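Side-chain contacts in Non-structural protein 9 (Avian infectious bronchitis virus, PDB 5C94), which forms a homodimer and binds RNA, probably as an accessory subunit of the coronavirus replication machinery: residues Gly107-Ser110 with Asn111-Leu115; Thr37-Gly41 with Ser42-Ala46. One frame throughout, in Å; residues are numbered along the deposited sequence.

Contact 1 (Gly107-Ser110 with Asn111-Leu115). With PEG (di(hydroxyethyl)ether), chain C.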
loop_
_atom_site.group_PDB
_atom_site.type_symbol
_atom_site.label_atom_id
_atom_site.label_comp_id
_atom_site.label_asym_id
_atom_site.label_seq_id
_atom_site.Cartn_x
_atom_site.Cartn_y
_atom_site.Cartn_z
ATOM N N GLY A 107 1.947 2.245 -1.608
ATOM C CA GLY A 107 0.743 2.638 -2.305
ATOM C C GLY A 107 0.482 4.125 -2.144
ATOM O O GLY A 107 0.101 4.788 -3.106
ATOM N N ALA A 108 0.696 4.651 -0.938
ATOM C CA ALA A 108 0.362 6.047 -0.643
ATOM C C ALA A 108 1.258 7.015 -1.404
ATOM O O ALA A 108 0.839 8.123 -1.732
ATOM C CB ALA A 108 0.457 6.327 0.849
ATOM N N ILE A 109 2.483 6.599 -1.702
ATOM C CA ILE A 109 3.438 7.500 -2.357
ATOM C C ILE A 109 3.542 7.245 -3.856
ATOM O O ILE A 109 4.221 7.984 -4.564
ATOM C CB ILE A 109 4.851 7.383 -1.734
ATOM C CG1 ILE A 109 5.437 5.992 -2.010
ATOM C CG2 ILE A 109 4.807 7.687 -0.227
ATOM C CD1 ILE A 109 6.820 5.793 -1.469
ATOM N N SER A 110 2.859 6.219 -4.350
ATOM C CA SER A 110 2.993 5.856 -5.758
ATOM C C SER A 110 2.629 6.994 -6.726
ATOM O O SER A 110 3.237 7.139 -7.778
ATOM C CB SER A 110 2.148 4.620 -6.081
ATOM O OG SER A 110 0.836 4.751 -5.578
ATOM N N ASN A 111 1.637 7.787 -6.339
ATOM C CA ASN A 111 1.200 8.964 -7.090
ATOM C C ASN A 111 2.329 9.957 -7.326
ATOM O O ASN A 111 2.301 10.744 -8.266
ATOM C CB ASN A 111 0.063 9.655 -6.329
ATOM C CG ASN A 111 0.232 9.533 -4.822
ATOM O OD1 ASN A 111 0.019 8.447 -4.256
ATOM N ND2 ASN A 111 0.634 10.628 -4.166
ATOM N N VAL A 112 3.333 9.884 -6.465
ATOM C CA VAL A 112 4.310 10.935 -6.313
ATOM C C VAL A 112 5.711 10.424 -6.678
ATOM O O VAL A 112 6.662 11.195 -6.811
ATOM C CB VAL A 112 4.185 11.495 -4.852
ATOM C CG1 VAL A 112 5.453 11.380 -4.042
ATOM C CG2 VAL A 112 3.646 12.920 -4.879
ATOM N N VAL A 113 5.806 9.117 -6.901
ATOM C CA VAL A 113 7.050 8.479 -7.339
ATOM C C VAL A 113 7.237 8.531 -8.851
ATOM O O VAL A 113 6.421 7.978 -9.594
ATOM C CB VAL A 113 7.102 7.002 -6.911
ATOM C CG1 VAL A 113 8.275 6.291 -7.599
ATOM C CG2 VAL A 113 7.175 6.890 -5.376
ATOM N N VAL A 114 8.315 9.163 -9.317
ATOM C CA VAL A 114 8.524 9.269 -10.760
ATOM C C VAL A 114 9.826 8.623 -11.265
ATOM O O VAL A 114 10.038 8.521 -12.479
ATOM C CB VAL A 114 8.471 10.750 -11.208
ATOM C CG1 VAL A 114 7.149 11.365 -10.772
ATOM C CG2 VAL A 114 9.609 11.528 -10.625
ATOM N N LEU A 115 10.690 8.185 -10.347
ATOM C CA LEU A 115 11.859 7.379 -10.700
ATOM C C LEU A 115 12.014 6.272 -9.669
ATOM O O LEU A 115 11.774 6.511 -8.491
ATOM C CB LEU A 115 13.140 8.230 -10.751
ATOM C CG LEU A 115 13.197 9.458 -11.665
ATOM C CD1 LEU A 115 14.462 10.290 -11.413
ATOM C CD2 LEU A 115 13.108 9.052 -13.125
HETATM C C1 PEG C . 5.645 4.128 -8.886
HETATM O O1 PEG C . 4.854 5.185 -9.400
HETATM C C2 PEG C . 5.272 3.926 -7.432
HETATM O O2 PEG C . 5.948 2.858 -6.800
HETATM C C3 PEG C . 5.747 2.883 -5.394
HETATM C C4 PEG C . 6.472 1.714 -4.757
HETATM O O4 PEG C . 7.256 1.043 -5.723
#

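Contact 2 (Thr37-Gly41 with Ser42-Ala46)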
loop_
_atom_site.group_PDB
_atom_site.type_symbol
_atom_site.label_atom_id
_atom_site.label_comp_id
_atom_site.label_asym_id
_atom_site.label_seq_id
_atom_site.Cartn_x
_atom_site.Cartn_y
_atom_site.Cartn_z
ATOM N N THR A 37 0.164 4.290 9.944
ATOM C CA THR A 37 -1.199 3.919 9.689
ATOM C C THR A 37 -1.884 3.677 11.026
ATOM O O THR A 37 -1.273 3.840 12.091
ATOM C CB THR A 37 -1.276 2.691 8.783
ATOM O OG1 THR A 37 -2.650 2.409 8.503
ATOM C CG2 THR A 37 -0.600 1.487 9.439
ATOM N N SER A 38 -3.161 3.329 10.984
ATOM C CA SER A 38 -3.879 3.039 12.213
ATOM C C SER A 38 -4.305 1.575 12.208
ATOM O O SER A 38 -4.911 1.099 11.240
ATOM C CB SER A 38 -5.096 3.956 12.362
ATOM O OG SER A 38 -5.755 3.734 13.607
ATOM N N ILE A 39 -3.980 0.855 13.277
ATOM C CA ILE A 39 -4.404 -0.533 13.402
ATOM C C ILE A 39 -4.989 -0.783 14.785
ATOM O O ILE A 39 -4.308 -0.569 15.789
ATOM C CB ILE A 39 -3.244 -1.497 13.163
ATOM C CG1 ILE A 39 -2.574 -1.208 11.809
ATOM C CG2 ILE A 39 -3.737 -2.924 13.261
ATOM C CD1 ILE A 39 -1.290 -2.011 11.556
ATOM N N SER A 40 -6.247 -1.227 14.833
ATOM C CA SER A 40 -6.970 -1.403 16.101
ATOM C C SER A 40 -6.988 -0.137 16.960
ATOM O O SER A 40 -6.723 -0.192 18.168
ATOM C CB SER A 40 -6.371 -2.550 16.905
ATOM O OG SER A 40 -6.506 -3.758 16.192
ATOM N N GLY A 41 -7.279 0.993 16.313
ATOM C CA GLY A 41 -7.401 2.284 16.969
ATOM C C GLY A 41 -6.095 2.880 17.448
ATOM O O GLY A 41 -6.077 3.847 18.210
ATOM N N SER A 42 -4.992 2.300 16.997
ATOM C CA SER A 42 -3.686 2.728 17.456
ATOM C C SER A 42 -2.772 2.994 16.280
ATOM O O SER A 42 -2.820 2.283 15.276
ATOM C CB SER A 42 -3.063 1.680 18.381
ATOM O OG SER A 42 -3.640 1.742 19.673
ATOM N N SER A 43 -1.957 4.037 16.418
ATOM C CA SER A 43 -1.000 4.447 15.404
ATOM C C SER A 43 0.152 3.455 15.319
ATOM O O SER A 43 0.682 3.038 16.341
ATOM C CB SER A 43 -0.461 5.851 15.711
ATOM O OG SER A 43 -1.380 6.847 15.300
ATOM N N VAL A 44 0.526 3.073 14.098
ATOM C CA VAL A 44 1.680 2.213 13.861
ATOM C C VAL A 44 2.625 2.900 12.862
ATOM O O VAL A 44 2.251 3.137 11.713
ATOM C CB VAL A 44 1.234 0.827 13.356
ATOM C CG1 VAL A 44 2.435 -0.041 12.905
ATOM C CG2 VAL A 44 0.404 0.110 14.446
ATOM N N VAL A 45 3.825 3.271 13.312
ATOM C CA VAL A 45 4.790 3.898 12.417
ATOM C C VAL A 45 5.431 2.819 11.533
ATOM O O VAL A 45 5.894 1.784 12.023
ATOM C CB VAL A 45 5.872 4.692 13.195
ATOM C CG1 VAL A 45 6.735 5.487 12.249
ATOM C CG2 VAL A 45 5.216 5.660 14.142
ATOM N N ALA A 46 5.440 3.077 10.227
ATOM C CA ALA A 46 5.815 2.084 9.224
ATOM C C ALA A 46 7.134 2.391 8.501
ATOM O O ALA A 46 7.882 1.483 8.100
ATOM C CB ALA A 46 4.695 1.971 8.203
#

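Contact 1 (Gly107-Ser110 with Asn111-Leu115)
I109 and V112-V113 meet in a local contact where the C-terminal helix 99-109 gives way, through a short turn, to the end strand 113-115. The carbonyl oxygen of I109 carries most of it. V112 N donates to I109 O over 2.8 Å from above the carbonyl plane, 48° out of it. V113 N lies at the same oxygen and close to S110 O, but both bonds are weak. V113 turns CG2 back over this carbonyl, 3.3 Å from I109 O. With its CG1 anti to the backbone N (chi1 169°), CG2 stands beside that N and also reaches the I109 side chain, CG2 to CG1 3.9 Å, while CG1 and CB lie along the ethylene carbons of a bound PEG. S110 OG donates to G107 O at 2.6 Å, folding the hydroxyl back on the helix. PEG O1 faces S110 O (3.0 Å) and V113 O (3.2 Å), with one proton for the two. The helix carries G107 of the GxxxG motif that probably packs the two subunits together, as in other nsp9 dimers. Beyond the turn, I109 and V112 rest on M80 and V113 on F78 of strand 76-82, where V114 and L115 both face G79 in a classic beta bulge.

Contact 2 (Thr37-Gly41 with Ser42-Ala46)
T37 and V44 exchange two backbone hydrogen bonds, V44 N to T37 O at 2.8 Å and T37 N to V44 O at 3.0 Å, near the turn of the beta hairpin formed by strands 30-39 and 42-50. I39 N donates to S42 O at 2.7 Å with an angle of 166° at the hydrogen. The return bond from S42 N to I39 O is longer and enters well above the carbonyl plane, as the chain reverses through a type I' turn from I39 to S42. S40 and G41, at the turn's corners, both take positive phi, a value that suits glycine at G41. Next to the T37-V44 pair, S38 and S43 form a non-hydrogen-bonded pair, and S43 CA approaches T37 O and S38 CA approaches S42 O in CA-H...O contacts. T37 OG1 bonds to G13 O, tying the hairpin to strand 12-22, and S43 N bonds to E63. On the face carrying T37, I39 and V44, T37 touches M104 and I39 touches V101, both on helix 99-109. There I39, with CG1 beside its backbone N (chi1 -54°), lays CB, CG1 and CD1 across the V44 CG2 methyl, the nearest pair being I39 CD1 and V44 CG2, 4.0 Å apart.

In the fold
Contact 2 closes a hairpin of the barrel before contact 1 ends the chain, and both reach the same antiparallel sheet, contact 1 through its end strand 113-115. Their centres are 21 Å apart and their nearest atoms about 9 Å, so they do not touch. Helix 99-109 joins them: M104 and V101 lie against the hairpin of contact 2, and the same helix leads into contact 1. The PEG of contact 1 also bonds to P11 O and G13 N of the second subunit, which is consistent with the C-terminal helix lying at the dimer interface, as in other nsp9 proteins. No other chain touches contact 2, although a bound PEG lies about 6 Å from the side chain of T37.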